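Long-range contact in transcriptional repressor (Vibrio fischeri, PDB 3KV1), which is a SorC-family transcriptional repressor that probably binds DNA and responds to a sugar-type effector through its putative sugar-binding domain: residues A[150-155]-A[219-224]. Sequence-based numbering, arbitrary orientation. Where two conformers were deposited one is given.
Sequences EFALVG and RQIPNV
Where strands 151-158 and 223-227 start to run side by side, the carbonyl oxygen of E150 takes two N-H groups from N223. The side chain gives the better one, ND2 to E150 O at 3.2 Å, with the donor above the carbonyl plane and not on a lone pair; the backbone N of N223 adds a weak, bent bond to the same oxygen. Two residues on from E150, A152 N reaches N223 O at 2.9 Å, fairly straight at 156°, and F151 CA leans a C-H on that same oxygen. A152 in turn bonds through its backbone to V225, so the parallel pairing carries on past V224.

The two neighbouring parallel strands, in a mixed but mainly parallel sheet with helix 34-52 on the F151 side, are consistent with the Rossmann-like fold expected of the putative sugar-binding domain of SorC regulators. Strand 58-61 flanks 151-158 on its other edge, and E150 OE2 accepts a hydrogen bond from A58 N there.

On the F151 side, ring and amide lie alongside one another with planes 30° apart. The parallel pairing of F151 with N223 brings N223 CB to 3.5 Å from F151 CD2. With CG beside the backbone N (chi1 -61°), the amide is carried so that ND2 stands over the rim of the ring face, while OD1 is hydrogen-bonded to K23 NZ.

On the face carrying A152 and V224, aliphatic groups meet. A152 CB lies 4.1 Å from I221 CD1, and I221 CG2 presses on the F151-A152 peptide. V224 uses both branches: CG2 packs against A152 CB, and CG1 crosses V154 CG2 obliquely at 4.1 Å.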
ATOM      1  N   GLU A 150       5.430  13.981 -13.553  1.00 19.83           N
ATOM      2  CA  GLU A 150       6.093  14.276 -14.815  1.00 20.01           C
ATOM      3  C   GLU A 150       5.912  13.144 -15.853  1.00 19.52           C
ATOM      4  O   GLU A 150       5.894  13.403 -17.032  1.00 18.50           O
ATOM      5  CB  GLU A 150       7.609  14.461 -14.563  1.00 21.93           C
ATOM      6  CG  GLU A 150       8.013  15.792 -13.827  1.00 24.70           C
ATOM      7  CD  GLU A 150       7.986  15.696 -12.306  1.00 22.98           C
ATOM      8  OE1 GLU A 150       8.550  16.603 -11.653  1.00 24.61           O
ATOM      9  OE2 GLU A 150       7.446  14.712 -11.747  1.00 23.66           O
ATOM     10  N   PHE A 151       5.858  11.895 -15.387  1.00 17.41           N
ATOM     11  CA  PHE A 151       5.734  10.718 -16.258  1.00 17.66           C
ATOM     12  C   PHE A 151       4.565   9.860 -15.839  1.00 15.07           C
ATOM     13  O   PHE A 151       4.181   9.889 -14.672  1.00 16.20           O
ATOM     14  CB  PHE A 151       6.965   9.805 -16.129  1.00 18.89           C
ATOM     15  CG  PHE A 151       8.264  10.491 -16.470  1.00 21.37           C
ATOM     16  CD1 PHE A 151       8.943  11.253 -15.494  1.00 22.24           C
ATOM     17  CD2 PHE A 151       8.815  10.343 -17.743  1.00 22.67           C
ATOM     18  CE1 PHE A 151      10.131  11.894 -15.800  1.00 18.59           C
ATOM     19  CE2 PHE A 151      10.023  10.991 -18.063  1.00 23.69           C
ATOM     20  CZ  PHE A 151      10.674  11.757 -17.074  1.00 18.85           C
ATOM     21  N   ALA A 152       4.064   9.033 -16.778  1.00 18.32           N
ATOM     22  CA  ALA A 152       3.187   7.921 -16.412  1.00 16.91           C
ATOM     23  C   ALA A 152       3.746   6.695 -17.102  1.00 16.27           C
ATOM     24  O   ALA A 152       4.276   6.796 -18.217  1.00 19.47           O
ATOM     25  CB  ALA A 152       1.708   8.184 -16.852  1.00 17.49           C
ATOM     26  N   LEU A 153       3.670   5.547 -16.449  1.00 15.36           N
ATOM     27  CA  LEU A 153       4.166   4.324 -17.055  1.00 15.90           C
ATOM     28  C   LEU A 153       2.954   3.387 -17.115  1.00 16.64           C
ATOM     29  O   LEU A 153       2.448   2.937 -16.092  1.00 18.66           O
ATOM     30  CB  LEU A 153       5.304   3.792 -16.177  1.00 19.08           C
ATOM     31  CG  LEU A 153       5.923   2.478 -16.601  1.00 24.72           C
ATOM     32  CD1 LEU A 153       6.652   2.701 -17.946  1.00 32.88           C
ATOM     33  CD2 LEU A 153       6.900   2.091 -15.502  1.00 22.61           C
ATOM     34  N   VAL A 154       2.424   3.161 -18.311  1.00 16.44           N
ATOM     35  CA  VAL A 154       1.180   2.403 -18.394  1.00 16.95           C
ATOM     36  C   VAL A 154       1.236   1.375 -19.512  1.00 18.50           C
ATOM     37  O   VAL A 154       1.958   1.556 -20.511  1.00 19.93           O
ATOM     38  CB  VAL A 154      -0.003   3.361 -18.647  1.00 17.94           C
ATOM     39  CG1 VAL A 154      -0.313   4.210 -17.392  1.00 23.43           C
ATOM     40  CG2 VAL A 154       0.283   4.266 -19.891  1.00 20.74           C
ATOM     41  N   GLY A 155       0.468   0.308 -19.365  1.00 17.45           N
ATOM     42  CA  GLY A 155       0.378  -0.672 -20.435  1.00 17.79           C
ATOM     43  C   GLY A 155      -0.901  -0.413 -21.196  1.00 18.51           C
ATOM     44  O   GLY A 155      -1.827   0.211 -20.661  1.00 18.52           O
ATOM     45  N   ARG A 219      -4.022  13.041 -20.016  1.00 24.83           N
ATOM     46  CA  ARG A 219      -3.871  14.033 -21.082  1.00 25.14           C
ATOM     47  C   ARG A 219      -2.963  15.188 -20.611  1.00 26.69           C
ATOM     48  O   ARG A 219      -2.286  15.826 -21.426  1.00 31.54           O
ATOM     49  CB  ARG A 219      -5.230  14.579 -21.516  1.00 28.08           C
ATOM     50  CG  ARG A 219      -5.231  15.349 -22.845  1.00 33.68           C
ATOM     51  CD  ARG A 219      -6.683  15.744 -23.283  1.00 32.94           C
ATOM     52  NE  ARG A 219      -7.538  14.563 -23.419  1.00 33.71           N
ATOM     53  CZ  ARG A 219      -7.394  13.650 -24.376  1.00 34.11           C
ATOM     54  NH1 ARG A 219      -6.471  13.818 -25.330  1.00 36.48           N
ATOM     55  NH2 ARG A 219      -8.192  12.587 -24.406  1.00 37.46           N
ATOM     56  N   GLN A 220      -2.968  15.465 -19.310  0.63 25.58           N
ATOM     57  CA  GLN A 220      -2.144  16.554 -18.770  0.63 26.86           C
ATOM     58  C   GLN A 220      -0.857  16.106 -18.063  0.63 25.66           C
ATOM     59  O   GLN A 220      -0.201  16.918 -17.442  0.63 23.11           O
ATOM     60  CB  GLN A 220      -2.958  17.490 -17.851  0.63 29.69           C
ATOM     61  CG  GLN A 220      -3.626  16.812 -16.643  0.63 27.79           C
ATOM     62  CD  GLN A 220      -2.685  16.573 -15.463  0.63 32.65           C
ATOM     63  OE1 GLN A 220      -2.000  17.496 -15.009  0.63 37.24           O
ATOM     64  NE2 GLN A 220      -2.690  15.346 -14.922  0.63 20.79           N
ATOM     65  N   ILE A 221      -0.487  14.828 -18.168  1.00 19.27           N
ATOM     66  CA  ILE A 221       0.804  14.374 -17.661  1.00 21.19           C
ATOM     67  C   ILE A 221       1.806  14.568 -18.816  1.00 22.54           C
ATOM     68  O   ILE A 221       1.557  14.138 -19.929  1.00 22.45           O
ATOM     69  CB  ILE A 221       0.739  12.890 -17.173  1.00 21.83           C
ATOM     70  CG1 ILE A 221      -0.005  12.836 -15.823  1.00 20.26           C
ATOM     71  CG2 ILE A 221       2.148  12.262 -17.066  1.00 20.28           C
ATOM     72  CD1 ILE A 221      -0.133  11.431 -15.253  1.00 23.19           C
ATOM     73  N   PRO A 222       2.945  15.239 -18.544  1.00 20.22           N
ATOM     74  CA  PRO A 222       3.838  15.595 -19.674  1.00 19.50           C
ATOM     75  C   PRO A 222       4.403  14.409 -20.451  1.00 24.03           C
ATOM     76  O   PRO A 222       4.628  14.543 -21.648  1.00 25.02           O
ATOM     77  CB  PRO A 222       5.004  16.318 -18.975  1.00 21.61           C
ATOM     78  CG  PRO A 222       4.399  16.878 -17.716  1.00 26.78           C
ATOM     79  CD  PRO A 222       3.337  15.888 -17.283  1.00 25.28           C
ATOM     80  N   ASN A 223       4.659  13.280 -19.794  1.00 19.84           N
ATOM     81  CA  ASN A 223       5.331  12.189 -20.464  1.00 18.13           C
ATOM     82  C   ASN A 223       4.666  10.844 -20.179  1.00 20.36           C
ATOM     83  O   ASN A 223       5.129  10.105 -19.299  1.00 21.05           O
ATOM     84  CB  ASN A 223       6.805  12.108 -20.024  1.00 19.78           C
ATOM     85  CG  ASN A 223       7.586  13.369 -20.373  1.00 22.38           C
ATOM     86  OD1 ASN A 223       7.856  13.633 -21.539  1.00 24.27           O
ATOM     87  ND2 ASN A 223       7.887  14.169 -19.371  1.00 22.08           N
ATOM     88  N   VAL A 224       3.604  10.557 -20.918  1.00 19.48           N
ATOM     89  CA  VAL A 224       2.879   9.291 -20.781  1.00 19.71           C
ATOM     90  C   VAL A 224       3.611   8.277 -21.639  1.00 16.82           C
ATOM     91  O   VAL A 224       3.689   8.407 -22.869  1.00 18.97           O
ATOM     92  CB  VAL A 224       1.420   9.473 -21.217  1.00 17.73           C
ATOM     93  CG1 VAL A 224       0.685   8.147 -21.284  1.00 20.92           C
ATOM     94  CG2 VAL A 224       0.707  10.475 -20.219  1.00 20.16           C
TER